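Local coordinates for putative aminotransferase (Actinomadura melliaura, PDB 4ZWV), which probably catalyses pyridoxal-phosphate-dependent transamination of a sugar intermediate in the biosynthesis of the aminopentose of the indolocarbazole AT2433, at residues Asn48-Ser53 with Glu206-Ala211; Arg66-Pro71 with Thr123-Val128; Pro135-Arg140 with Ser169-Pro174; Gly179-Phe184 with Leu200-Asp205. One frame throughout, in Å; residues are numbered along the deposited sequence. Where two conformers were deposited one is given.

Contacts 1, 2 and 4 all reach the seven-stranded mixed sheet, whereas contact 3 joins the start of helix 138-152 to a small hairpin beside it. Contacts 1 and 4 are the nearest pair, with centres about 7 Å apart, because strands 51-54 and 198-201 are neighbours in the sheet and helix 205-214 follows the latter. Contact 4 lies about 13 Å from contact 2 and about 14 Å from contact 3, centre to centre. Along the chain, contact 1 closes a long loop within which contacts 2, 3 and 4 follow one another. Sequence-distant segments thus build one domain, whose sheet carries S185 and lies beside G57, at the start of helix 57-66, both seen to bind the cofactor.

Contact 1 of 4, residues Asn48-Ser53 with Glu206-Ala211; sequences NPRVVS and ELHERA
Strand 51-53, at the edge of the mixed sheet, is flanked by helix 206-211, and this interface is made where R50 and V52 meet H208 and A211. The short axes run nearly parallel, 16° apart, with a closest approach of 8.8 Å. The imidazole of H208 carries most of the contact. R50 CA stands over the centre of one ring face, 3.7 Å from the centroid of the H208 ring and 5° off its normal, which meets the definition of a CH-pi contact. The side chain of R50 continues over the ring, bringing CG within 3.7 Å of H208 ND1. From the edge, near the ring plane, V52 CG2 touches H208 CD2 at 3.5 Å; the same methyl packs on A211 CB at 4.0 Å, about one helical turn further on. H208 CG is anti to its backbone N (chi1 -175°), and the ring projects from the helix to the strand. A water at the ring edge lies 2.5 Å from both H208 NE2 and V51 O, too short for the bridge to be trusted. The guanidinium of R50 leads away from the helix segment, its NE bonded to L202 O, while R50 N donates to N48 OD1 at 2.8 Å, closing an Asx turn at N48-R50. A helix packed nearly parallel to a strand is characteristic of the layered alpha/beta large domain of fold type I pyridoxal-phosphate enzymes, to which the DegT/DnrJ/EryC1 family belongs.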
loop_
_atom_site.group_PDB
_atom_site.type_symbol
_atom_site.label_atom_id
_atom_site.label_comp_id
_atom_site.label_asym_id
_atom_site.label_seq_id
_atom_site.Cartn_x
_atom_site.Cartn_y
_atom_site.Cartn_z
ATOM N N ASN A 48 -22.750 -7.644 -7.321
ATOM C CA ASN A 48 -21.933 -8.654 -6.651
ATOM C C ASN A 48 -21.801 -8.227 -5.192
ATOM O O ASN A 48 -21.266 -7.168 -4.906
ATOM C CB ASN A 48 -20.551 -8.791 -7.314
ATOM C CG ASN A 48 -19.705 -9.911 -6.706
ATOM O OD1 ASN A 48 -19.982 -10.389 -5.611
ATOM N ND2 ASN A 48 -18.665 -10.336 -7.432
ATOM N N PRO A 49 -22.332 -9.029 -4.264
ATOM C CA PRO A 49 -22.270 -8.630 -2.852
ATOM C C PRO A 49 -20.893 -8.838 -2.232
ATOM O O PRO A 49 -20.621 -8.319 -1.149
ATOM C CB PRO A 49 -23.304 -9.539 -2.189
ATOM C CG PRO A 49 -23.364 -10.733 -3.051
ATOM C CD PRO A 49 -23.090 -10.276 -4.461
ATOM N N ARG A 50 -20.028 -9.571 -2.917
ATOM C CA ARG A 50 -18.723 -9.926 -2.368
ATOM C C ARG A 50 -17.660 -8.946 -2.832
ATOM O O ARG A 50 -16.855 -9.269 -3.714
ATOM C CB ARG A 50 -18.350 -11.351 -2.775
ATOM C CG ARG A 50 -19.340 -12.401 -2.274
ATOM C CD ARG A 50 -19.124 -13.729 -2.974
ATOM N NE ARG A 50 -19.424 -13.611 -4.395
ATOM C CZ ARG A 50 -20.643 -13.737 -4.907
ATOM N NH1 ARG A 50 -21.670 -14.006 -4.111
ATOM N NH2 ARG A 50 -20.831 -13.600 -6.212
ATOM N N VAL A 51 -17.667 -7.739 -2.268
ATOM C CA VAL A 51 -16.703 -6.735 -2.681
ATOM C C VAL A 51 -15.877 -6.287 -1.486
ATOM O O VAL A 51 -16.382 -6.155 -0.371
ATOM C CB VAL A 51 -17.375 -5.511 -3.356
ATOM C CG1 VAL A 51 -18.210 -5.956 -4.561
ATOM C CG2 VAL A 51 -18.236 -4.714 -2.369
ATOM N N VAL A 52 -14.596 -6.080 -1.740
ATOM C CA VAL A 52 -13.634 -5.784 -0.689
ATOM C C VAL A 52 -12.856 -4.539 -1.078
ATOM O O VAL A 52 -12.070 -4.567 -2.021
ATOM C CB VAL A 52 -12.691 -6.985 -0.490
ATOM C CG1 VAL A 52 -11.630 -6.683 0.535
ATOM C CG2 VAL A 52 -13.514 -8.228 -0.107
ATOM N N SER A 53 -13.078 -3.430 -0.374
ATOM C CA SER A 53 -12.299 -2.227 -0.667
ATOM C C SER A 53 -10.847 -2.412 -0.241
ATOM O O SER A 53 -10.543 -3.077 0.761
ATOM C CB SER A 53 -12.903 -0.990 0.009
ATOM O OG SER A 53 -12.940 -1.134 1.423
ATOM N N GLU A 206 -15.924 -18.132 0.253
ATOM C CA GLU A 206 -14.664 -18.440 0.926
ATOM C C GLU A 206 -13.602 -17.402 0.597
ATOM O O GLU A 206 -12.940 -16.882 1.498
ATOM C CB GLU A 206 -14.140 -19.828 0.563
ATOM C CG GLU A 206 -12.844 -20.131 1.295
ATOM C CD GLU A 206 -12.264 -21.496 0.998
ATOM O OE1 GLU A 206 -11.020 -21.620 1.031
ATOM O OE2 GLU A 206 -13.042 -22.443 0.762
ATOM N N LEU A 207 -13.444 -17.087 -0.687
ATOM C CA LEU A 207 -12.470 -16.075 -1.094
ATOM C C LEU A 207 -12.823 -14.741 -0.464
ATOM O O LEU A 207 -11.940 -14.011 -0.028
ATOM C CB LEU A 207 -12.409 -15.926 -2.623
ATOM C CG LEU A 207 -11.621 -16.994 -3.383
ATOM C CD1 LEU A 207 -11.925 -16.881 -4.875
ATOM C CD2 LEU A 207 -10.124 -16.842 -3.136
ATOM N N HIS A 208 -14.113 -14.431 -0.405
ATOM C CA HIS A 208 -14.549 -13.172 0.185
ATOM C C HIS A 208 -14.104 -13.068 1.640
ATOM O O HIS A 208 -13.554 -12.050 2.057
ATOM C CB HIS A 208 -16.077 -13.053 0.067
ATOM C CG HIS A 208 -16.631 -11.747 0.542
ATOM N ND1 HIS A 208 -17.914 -11.630 1.037
ATOM C CD2 HIS A 208 -16.107 -10.501 0.557
ATOM C CE1 HIS A 208 -18.140 -10.371 1.369
ATOM N NE2 HIS A 208 -17.056 -9.667 1.096
ATOM N N GLU A 209 -14.346 -14.119 2.417
ATOM C CA GLU A 209 -13.998 -14.073 3.833
ATOM C C GLU A 209 -12.481 -13.984 4.037
ATOM O O GLU A 209 -12.014 -13.228 4.900
ATOM C CB GLU A 209 -14.575 -15.282 4.568
ATOM C CG GLU A 209 -16.106 -15.330 4.601
ATOM C CD GLU A 209 -16.733 -14.280 5.507
ATOM O OE1 GLU A 209 -16.021 -13.691 6.350
ATOM O OE2 GLU A 209 -17.952 -14.036 5.376
ATOM N N ARG A 210 -11.709 -14.723 3.239
ATOM C CA ARG A 210 -10.248 -14.651 3.336
ATOM C C ARG A 210 -9.733 -13.272 2.939
ATOM O O ARG A 210 -8.814 -12.734 3.571
ATOM C CB ARG A 210 -9.586 -15.723 2.467
ATOM C CG ARG A 210 -9.874 -17.138 2.931
ATOM C CD ARG A 210 -9.299 -18.151 1.952
ATOM N NE ARG A 210 -7.846 -18.026 1.885
ATOM C CZ ARG A 210 -7.121 -18.117 0.774
ATOM N NH1 ARG A 210 -7.702 -18.351 -0.398
ATOM N NH2 ARG A 210 -5.803 -17.975 0.840
ATOM N N ALA A 211 -10.339 -12.677 1.915
ATOM C CA ALA A 211 -9.928 -11.354 1.461
ATOM C C ALA A 211 -10.157 -10.291 2.520
ATOM O O ALA A 211 -9.322 -9.411 2.718
ATOM C CB ALA A 211 -10.676 -10.966 0.175
HETATM O O HOH W 1 -16.934 -7.236 1.849
#

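Contact 2 of 4, residues Arg66-Pro71 with Thr123-Val128; sequences RLLDAP and TRAIIV
The guanidinium of R124 has A70 CB over one face, 3.4 Å above the plane and offset toward the rim, with NH2 the atom it comes nearest. At the edge, close to the plane, lie P71 O and a water; L68 O approaches obliquely. R124 NH1 donates to A70 O at 3.2 Å with an N-H...O angle of 140°, from above the carbonyl plane. R124 NH2 adds two weak bonds, one to A70 O and one to P71 O, the latter 3.0 Å long, and it also donates to R74 O beyond these segments. R124 CG is anti to the backbone N (chi1 176°), and the chain then runs extended to NE, which explains how a strand residue spans the gap to the loop. The edge water accepts from R124 NH1 at 3.0 Å and probably donates to L68 O, which would give that carbonyl an indirect link to the charge. Below this polar layer, L68 CD1 packs on A125 CB at 3.5 Å. A leucine in place of R124 would probably leave the carbonyls of A70 and P71 without their guanidinium donors and the loop less firmly held to the strand. Residues 66-71 connect helix 57-66 to strand 76-79, while strand 123-129 lies between strands 76-79 and 157-161 in the sheet; L68 also touches A157 of the latter strand, and L67 packs on helix 205-214.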
loop_
_atom_site.group_PDB
_atom_site.type_symbol
_atom_site.label_atom_id
_atom_site.label_comp_id
_atom_site.label_asym_id
_atom_site.label_seq_id
_atom_site.Cartn_x
_atom_site.Cartn_y
_atom_site.Cartn_z
ATOM N N ARG A 66 -2.203 -13.383 -3.649
ATOM C CA ARG A 66 -1.939 -14.106 -2.404
ATOM C C ARG A 66 -3.049 -15.103 -2.089
ATOM O O ARG A 66 -2.798 -16.130 -1.453
ATOM C CB ARG A 66 -1.761 -13.141 -1.230
ATOM C CG ARG A 66 -0.530 -12.259 -1.329
ATOM C CD ARG A 66 0.780 -13.027 -1.169
ATOM N NE ARG A 66 1.941 -12.162 -1.399
ATOM C CZ ARG A 66 3.212 -12.520 -1.213
ATOM N NH1 ARG A 66 4.188 -11.644 -1.453
ATOM N NH2 ARG A 66 3.509 -13.734 -0.771
ATOM N N LEU A 67 -4.265 -14.826 -2.560
ATOM C CA LEU A 67 -5.397 -15.713 -2.274
ATOM C C LEU A 67 -5.372 -17.023 -3.069
ATOM O O LEU A 67 -6.132 -17.950 -2.777
ATOM C CB LEU A 67 -6.714 -14.971 -2.540
ATOM C CG LEU A 67 -7.014 -13.839 -1.542
ATOM C CD1 LEU A 67 -8.159 -12.985 -2.040
ATOM C CD2 LEU A 67 -7.355 -14.409 -0.173
ATOM N N LEU A 68 -4.484 -17.108 -4.053
ATOM C CA LEU A 68 -4.438 -18.291 -4.909
ATOM C C LEU A 68 -3.924 -19.496 -4.168
ATOM O O LEU A 68 -3.020 -19.388 -3.356
ATOM C CB LEU A 68 -3.581 -18.042 -6.143
ATOM C CG LEU A 68 -4.132 -16.947 -7.039
ATOM C CD1 LEU A 68 -3.263 -16.833 -8.273
ATOM C CD2 LEU A 68 -5.587 -17.233 -7.405
ATOM N N ASP A 69 -4.541 -20.637 -4.456
ATOM C CA ASP A 69 -4.117 -21.923 -3.925
ATOM C C ASP A 69 -3.478 -22.736 -5.041
ATOM O O ASP A 69 -4.167 -23.331 -5.874
ATOM C CB ASP A 69 -5.308 -22.670 -3.319
ATOM C CG ASP A 69 -4.946 -24.059 -2.837
ATOM O OD1 ASP A 69 -3.768 -24.289 -2.486
ATOM O OD2 ASP A 69 -5.846 -24.925 -2.813
ATOM N N ALA A 70 -2.151 -22.743 -5.064
ATOM C CA ALA A 70 -1.413 -23.527 -6.043
ATOM C C ALA A 70 -0.024 -23.830 -5.502
ATOM O O ALA A 70 0.529 -23.022 -4.741
ATOM C CB ALA A 70 -1.333 -22.778 -7.370
ATOM N N PRO A 71 0.540 -24.991 -5.876
ATOM C CA PRO A 71 1.877 -25.376 -5.413
ATOM C C PRO A 71 2.948 -24.426 -5.936
ATOM O O PRO A 71 2.758 -23.792 -6.976
ATOM C CB PRO A 71 2.054 -26.787 -5.985
ATOM C CG PRO A 71 1.189 -26.805 -7.199
ATOM C CD PRO A 71 -0.012 -25.975 -6.829
ATOM N N THR A 123 1.659 -23.220 -15.124
ATOM C CA THR A 123 0.768 -22.067 -15.051
ATOM C C THR A 123 -0.000 -22.001 -13.745
ATOM O O THR A 123 -0.771 -22.903 -13.397
ATOM C CB THR A 123 -0.241 -22.060 -16.198
ATOM O OG1 THR A 123 0.466 -22.061 -17.438
ATOM C CG2 THR A 123 -1.101 -20.817 -16.125
ATOM N N ARG A 124 0.233 -20.920 -13.019
ATOM C CA ARG A 124 -0.431 -20.681 -11.766
ATOM C C ARG A 124 -1.733 -19.893 -11.930
ATOM O O ARG A 124 -2.770 -20.204 -11.331
ATOM C CB ARG A 124 0.550 -19.903 -10.878
ATOM C CG ARG A 124 0.034 -19.468 -9.565
ATOM C CD ARG A 124 1.147 -18.810 -8.741
ATOM N NE ARG A 124 0.764 -18.863 -7.342
ATOM C CZ ARG A 124 0.975 -19.909 -6.558
ATOM N NH1 ARG A 124 0.561 -19.883 -5.305
ATOM N NH2 ARG A 124 1.605 -20.985 -7.029
ATOM N N ALA A 125 -1.682 -18.895 -12.799
ATOM C CA ALA A 125 -2.780 -17.951 -12.962
ATOM C C ALA A 125 -2.593 -17.172 -14.240
ATOM O O ALA A 125 -1.517 -17.195 -14.847
ATOM C CB ALA A 125 -2.868 -16.987 -11.772
ATOM N N ILE A 126 -3.655 -16.478 -14.632
ATOM C CA ILE A 126 -3.649 -15.604 -15.791
ATOM C C ILE A 126 -4.214 -14.271 -15.349
ATOM O O ILE A 126 -5.256 -14.258 -14.718
ATOM C CB ILE A 126 -4.507 -16.186 -16.930
ATOM C CG1 ILE A 126 -4.002 -17.580 -17.326
ATOM C CG2 ILE A 126 -4.530 -15.230 -18.132
ATOM C CD1 ILE A 126 -5.094 -18.437 -17.963
ATOM N N ILE A 127 -3.511 -13.173 -15.606
ATOM C CA ILE A 127 -4.102 -11.853 -15.365
ATOM C C ILE A 127 -4.530 -11.295 -16.708
ATOM O O ILE A 127 -3.721 -11.208 -17.633
ATOM C CB ILE A 127 -3.131 -10.880 -14.661
ATOM C CG1 ILE A 127 -2.685 -11.471 -13.311
ATOM C CG2 ILE A 127 -3.803 -9.531 -14.456
ATOM C CD1 ILE A 127 -1.789 -10.534 -12.483
ATOM N N VAL A 128 -5.812 -10.968 -16.841
ATOM C CA VAL A 128 -6.286 -10.393 -18.098
ATOM C C VAL A 128 -6.656 -8.941 -17.842
ATOM O O VAL A 128 -7.271 -8.617 -16.825
ATOM C CB VAL A 128 -7.473 -11.171 -18.703
ATOM C CG1 VAL A 128 -7.063 -12.618 -19.010
ATOM C CG2 VAL A 128 -8.695 -11.140 -17.806
HETATM O O HOH W 2 -0.783 -17.930 -3.492
HETATM O O HOH W 3 -0.967 -21.278 -2.829
#

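Contact 3 of 4, residues Pro135-Arg140 with Ser169-Pro174; sequences PVDLDR and SYRGVP
Y170 and R171 reach across to D137, L138 and D139, and the Y170 ring is sandwiched between backbone and side chain: V136 O and L138 N are over one face, with L138 N 3.4 Å from Y170 CZ, and R171 CG is over the centre of the opposite face, 3.7 Å above the plane. L138 CB adds an apolar touch to Y170 CE2. The carboxylate of D139 stands nearly upright to the ring, the planes 83° apart, with D139 OD1 at the ring's edge; that of D137 is turned by 48°. Y170 CG is anti to the backbone N, and the ring points its hydroxyl at the start of the helix. There Y170 OH donates to D137 OD1 at 2.5 Å and accepts from D139 N at 3.0 Å (159° at the hydrogen). D137 OD1 also takes R140 N, 3.3 Å away, from the other face of its carboxylate, so one oxygen is gripped from two sides. The guanidinium of R171 passes over Y170 OH and reaches D139, where R171 NH1 to D139 OD2 is a 2.9 Å salt bridge; its pairing with D137 is long and purely electrostatic. R171 NE makes a further salt bridge to D288, outside the two segments. A phenylalanine in place of Y170 would probably leave D137 OD1 and D139 N without their shared hydroxyl, weakening the hold on the helix start. Here an N-capped helix, with D137 at the cap, docks against a beta hairpin whose type I' turn runs from Y170 to V173.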
loop_
_atom_site.group_PDB
_atom_site.type_symbol
_atom_site.label_atom_id
_atom_site.label_comp_id
_atom_site.label_asym_id
_atom_site.label_seq_id
_atom_site.Cartn_x
_atom_site.Cartn_y
_atom_site.Cartn_z
ATOM N N PRO A 135 -13.518 -4.613 -22.784
ATOM C CA PRO A 135 -13.435 -5.940 -22.164
ATOM C C PRO A 135 -12.891 -7.058 -23.050
ATOM O O PRO A 135 -13.167 -7.131 -24.249
ATOM C CB PRO A 135 -14.891 -6.248 -21.792
ATOM C CG PRO A 135 -15.556 -4.903 -21.720
ATOM C CD PRO A 135 -14.899 -4.109 -22.821
ATOM N N VAL A 136 -12.119 -7.924 -22.406
ATOM C CA VAL A 136 -11.688 -9.207 -22.935
ATOM C C VAL A 136 -12.884 -10.127 -23.187
ATOM O O VAL A 136 -13.915 -10.013 -22.519
ATOM C CB VAL A 136 -10.698 -9.868 -21.921
ATOM C CG1 VAL A 136 -10.247 -11.242 -22.357
ATOM C CG2 VAL A 136 -9.480 -8.953 -21.701
ATOM N N ASP A 137 -12.747 -11.025 -24.162
ATOM C CA ASP A 137 -13.752 -12.044 -24.441
ATOM C C ASP A 137 -13.762 -13.110 -23.332
ATOM O O ASP A 137 -13.129 -14.165 -23.461
ATOM C CB ASP A 137 -13.454 -12.670 -25.808
ATOM C CG ASP A 137 -14.549 -13.602 -26.297
ATOM O OD1 ASP A 137 -15.456 -13.994 -25.521
ATOM O OD2 ASP A 137 -14.481 -13.968 -27.495
ATOM N N LEU A 138 -14.494 -12.834 -22.257
ATOM C CA LEU A 138 -14.430 -13.664 -21.056
ATOM C C LEU A 138 -15.010 -15.062 -21.252
ATOM O O LEU A 138 -14.529 -16.012 -20.631
ATOM C CB LEU A 138 -15.138 -12.962 -19.894
ATOM C CG LEU A 138 -14.416 -11.697 -19.415
ATOM C CD1 LEU A 138 -15.291 -10.987 -18.390
ATOM C CD2 LEU A 138 -13.052 -12.011 -18.806
ATOM N N ASP A 139 -16.015 -15.214 -22.122
ATOM C CA ASP A 139 -16.577 -16.544 -22.369
ATOM C C ASP A 139 -15.563 -17.422 -23.095
ATOM O O ASP A 139 -15.450 -18.618 -22.825
ATOM C CB ASP A 139 -17.865 -16.475 -23.201
ATOM C CG ASP A 139 -19.062 -15.907 -22.440
ATOM O OD1 ASP A 139 -18.986 -15.668 -21.217
ATOM O OD2 ASP A 139 -20.114 -15.716 -23.096
ATOM N N ARG A 140 -14.843 -16.835 -24.042
ATOM C CA ARG A 140 -13.817 -17.588 -24.755
ATOM C C ARG A 140 -12.710 -18.014 -23.801
ATOM O O ARG A 140 -12.235 -19.159 -23.833
ATOM C CB ARG A 140 -13.242 -16.764 -25.901
ATOM C CG ARG A 140 -12.202 -17.513 -26.679
ATOM C CD ARG A 140 -11.745 -16.745 -27.894
ATOM N NE ARG A 140 -10.646 -17.450 -28.545
ATOM C CZ ARG A 140 -9.811 -16.889 -29.404
ATOM N NH1 ARG A 140 -9.955 -15.611 -29.724
ATOM N NH2 ARG A 140 -8.831 -17.605 -29.940
ATOM N N SER A 169 -19.251 -3.572 -19.152
ATOM C CA SER A 169 -20.002 -4.822 -19.106
ATOM C C SER A 169 -19.644 -5.683 -20.304
ATOM O O SER A 169 -19.110 -5.194 -21.297
ATOM C CB SER A 169 -21.504 -4.563 -19.087
ATOM O OG SER A 169 -21.900 -3.919 -20.281
ATOM N N TYR A 170 -19.957 -6.967 -20.198
ATOM C CA TYR A 170 -19.660 -7.916 -21.258
ATOM C C TYR A 170 -20.810 -8.896 -21.335
ATOM O O TYR A 170 -21.169 -9.531 -20.337
ATOM C CB TYR A 170 -18.316 -8.613 -20.985
ATOM C CG TYR A 170 -18.081 -9.865 -21.812
ATOM C CD1 TYR A 170 -17.531 -9.796 -23.088
ATOM C CD2 TYR A 170 -18.391 -11.122 -21.296
ATOM C CE1 TYR A 170 -17.310 -10.949 -23.835
ATOM C CE2 TYR A 170 -18.181 -12.276 -22.038
ATOM C CZ TYR A 170 -17.638 -12.186 -23.299
ATOM O OH TYR A 170 -17.406 -13.337 -24.015
ATOM N N ARG A 171 -21.401 -8.970 -22.523
ATOM C CA ARG A 171 -22.533 -9.840 -22.809
ATOM C C ARG A 171 -23.643 -9.691 -21.774
ATOM O O ARG A 171 -24.263 -10.662 -21.338
ATOM C CB ARG A 171 -22.053 -11.286 -22.951
ATOM C CG ARG A 171 -21.227 -11.411 -24.225
ATOM C CD ARG A 171 -20.891 -12.823 -24.643
ATOM N NE ARG A 171 -20.079 -12.759 -25.857
ATOM C CZ ARG A 171 -19.406 -13.782 -26.377
ATOM N NH1 ARG A 171 -19.448 -14.974 -25.800
ATOM N NH2 ARG A 171 -18.691 -13.600 -27.480
ATOM N N GLY A 172 -23.920 -8.438 -21.429
ATOM C CA GLY A 172 -25.094 -8.117 -20.638
ATOM C C GLY A 172 -24.883 -8.274 -19.148
ATOM O O GLY A 172 -25.835 -8.164 -18.372
ATOM N N VAL A 173 -23.634 -8.515 -18.758
ATOM C CA VAL A 173 -23.271 -8.757 -17.371
ATOM C C VAL A 173 -22.158 -7.786 -16.991
ATOM O O VAL A 173 -21.146 -7.687 -17.686
ATOM C CB VAL A 173 -22.816 -10.215 -17.163
ATOM C CG1 VAL A 173 -22.276 -10.432 -15.745
ATOM C CG2 VAL A 173 -23.966 -11.173 -17.467
ATOM N N PRO A 174 -22.339 -7.053 -15.880
ATOM C CA PRO A 174 -21.296 -6.119 -15.440
ATOM C C PRO A 174 -19.993 -6.827 -15.118
ATOM O O PRO A 174 -20.006 -7.933 -14.558
ATOM C CB PRO A 174 -21.884 -5.496 -14.167
ATOM C CG PRO A 174 -22.907 -6.497 -13.694
ATOM C CD PRO A 174 -23.471 -7.119 -14.942
HETATM O O HOH W 4 -16.546 -15.730 -28.001
#

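Contact 4 of 4, residues Gly179-Phe184 with Leu200-Asp205; sequences GNMCVF and LTLPGD
C182 and T201 form an antiparallel hydrogen-bonded pair, with C182 N to T201 O at 3.1 Å and T201 N to C182 O at 2.8 Å. The next pair, V183 with L200, is non-hydrogen-bonded; on the other face V183 CG2 meets L200 CD1 at 3.8 Å. On the C182 face, T201 OG1 comes within 3.2 Å of C182 CB, and T201 CG2 sits at the edge of the F184 ring, 3.9 Å from F184 CE1. OG1 of T201, between its backbone N and carbonyl carbon (chi1 73°), donates to a water that donates to N180 O. Past the ladder, selenomethionine M181 places CG 3.7 Å from L202 CD1, and P203 CB rests 3.4 Å from G179 O. In the second shell, E160 accepts from N180 ND2. This antiparallel pairing belongs to the large-domain sheet of fold type I enzymes and puts the V183 side chain about 4 Å from G57, seen to bind pyridoxal 5'-phosphate. Strand 181-185 is flanked in the sheet by strands 157-161 and 198-201, the latter bonded through L200 to V52 of strand 51-54. Helix 57-66 packs on M181, V183 and L200, and helix 205-214 on L200 and L202.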
loop_
_atom_site.group_PDB
_atom_site.type_symbol
_atom_site.label_atom_id
_atom_site.label_comp_id
_atom_site.label_asym_id
_atom_site.label_seq_id
_atom_site.Cartn_x
_atom_site.Cartn_y
_atom_site.Cartn_z
ATOM N N GLY A 179 -17.427 -14.672 -12.749
ATOM C CA GLY A 179 -16.858 -15.846 -12.109
ATOM C C GLY A 179 -15.372 -15.764 -11.769
ATOM O O GLY A 179 -14.803 -16.729 -11.248
ATOM N N ASN A 180 -14.739 -14.639 -12.102
ATOM C CA ASN A 180 -13.336 -14.403 -11.780
ATOM C C ASN A 180 -13.200 -13.311 -10.739
ATOM O O ASN A 180 -14.054 -12.420 -10.651
ATOM C CB ASN A 180 -12.528 -13.969 -13.009
ATOM C CG ASN A 180 -12.730 -14.873 -14.189
ATOM O OD1 ASN A 180 -12.578 -16.092 -14.085
ATOM N ND2 ASN A 180 -13.091 -14.281 -15.330
HETATM N N MSE A 181 -12.115 -13.359 -9.979
HETATM C CA MSE A 181 -11.729 -12.208 -9.177
HETATM C C MSE A 181 -11.474 -11.024 -10.083
HETATM O O MSE A 181 -10.860 -11.171 -11.141
HETATM C CB MSE A 181 -10.477 -12.507 -8.345
HETATM C CG MSE A 181 -10.729 -13.519 -7.237
HETATM SE SE MSE A 181 -9.247 -13.609 -5.996
HETATM C CE MSE A 181 -8.153 -14.839 -7.018
ATOM N N CYS A 182 -11.945 -9.854 -9.665
ATOM C CA CYS A 182 -11.762 -8.617 -10.422
ATOM C C CYS A 182 -11.165 -7.561 -9.535
ATOM O O CYS A 182 -11.496 -7.496 -8.352
ATOM C CB CYS A 182 -13.080 -8.085 -10.955
ATOM S SG CYS A 182 -13.809 -9.142 -12.184
ATOM N N VAL A 183 -10.297 -6.735 -10.102
ATOM C CA VAL A 183 -9.746 -5.604 -9.348
ATOM C C VAL A 183 -10.018 -4.300 -10.072
ATOM O O VAL A 183 -9.588 -4.102 -11.209
ATOM C CB VAL A 183 -8.222 -5.722 -9.102
ATOM C CG1 VAL A 183 -7.738 -4.516 -8.260
ATOM C CG2 VAL A 183 -7.886 -7.045 -8.403
ATOM N N PHE A 184 -10.768 -3.425 -9.410
ATOM C CA PHE A 184 -11.008 -2.078 -9.909
ATOM C C PHE A 184 -10.052 -1.093 -9.248
ATOM O O PHE A 184 -9.596 -1.333 -8.139
ATOM C CB PHE A 184 -12.452 -1.666 -9.637
ATOM C CG PHE A 184 -13.462 -2.500 -10.370
ATOM C CD1 PHE A 184 -13.979 -3.654 -9.793
ATOM C CD2 PHE A 184 -13.881 -2.135 -11.639
ATOM C CE1 PHE A 184 -14.920 -4.431 -10.470
ATOM C CE2 PHE A 184 -14.822 -2.906 -12.327
ATOM C CZ PHE A 184 -15.344 -4.051 -11.742
ATOM N N LEU A 200 -11.573 -5.173 -4.757
ATOM C CA LEU A 200 -11.430 -6.568 -5.159
ATOM C C LEU A 200 -12.787 -7.232 -5.058
ATOM O O LEU A 200 -13.414 -7.202 -3.993
ATOM C CB LEU A 200 -10.417 -7.276 -4.262
ATOM C CG LEU A 200 -10.319 -8.790 -4.423
ATOM C CD1 LEU A 200 -9.830 -9.150 -5.835
ATOM C CD2 LEU A 200 -9.357 -9.322 -3.373
ATOM N N THR A 201 -13.271 -7.797 -6.158
ATOM C CA THR A 201 -14.534 -8.530 -6.100
ATOM C C THR A 201 -14.235 -10.012 -6.206
ATOM O O THR A 201 -13.296 -10.411 -6.900
ATOM C CB THR A 201 -15.530 -8.100 -7.199
ATOM O OG1 THR A 201 -15.102 -8.588 -8.478
ATOM C CG2 THR A 201 -15.676 -6.585 -7.251
ATOM N N LEU A 202 -15.026 -10.815 -5.494
ATOM C CA LEU A 202 -14.813 -12.257 -5.419
ATOM C C LEU A 202 -16.004 -13.011 -5.969
ATOM O O LEU A 202 -17.147 -12.579 -5.817
ATOM C CB LEU A 202 -14.560 -12.712 -3.975
ATOM C CG LEU A 202 -13.340 -12.180 -3.219
ATOM C CD1 LEU A 202 -12.079 -12.260 -4.061
ATOM C CD2 LEU A 202 -13.575 -10.747 -2.718
ATOM N N PRO A 203 -15.741 -14.169 -6.586
ATOM C CA PRO A 203 -16.815 -14.999 -7.142
ATOM C C PRO A 203 -17.442 -15.972 -6.138
ATOM O O PRO A 203 -18.438 -16.626 -6.462
ATOM C CB PRO A 203 -16.103 -15.762 -8.260
ATOM C CG PRO A 203 -14.698 -15.879 -7.786
ATOM C CD PRO A 203 -14.409 -14.591 -7.054
ATOM N N GLY A 204 -16.872 -16.079 -4.946
ATOM C CA GLY A 204 -17.397 -16.993 -3.947
ATOM C C GLY A 204 -17.140 -16.540 -2.521
ATOM O O GLY A 204 -16.270 -15.695 -2.263
ATOM N N ASP A 205 -17.885 -17.131 -1.593
ATOM C CA ASP A 205 -17.870 -16.721 -0.191
ATOM C C ASP A 205 -16.548 -16.986 0.522
ATOM O O ASP A 205 -16.111 -16.161 1.330
ATOM C CB ASP A 205 -19.009 -17.413 0.558
ATOM C CG ASP A 205 -20.358 -16.809 0.229
ATOM O OD1 ASP A 205 -20.386 -15.706 -0.366
ATOM O OD2 ASP A 205 -21.387 -17.441 0.544
HETATM O O HOH W 5 -15.728 -11.313 -8.863
#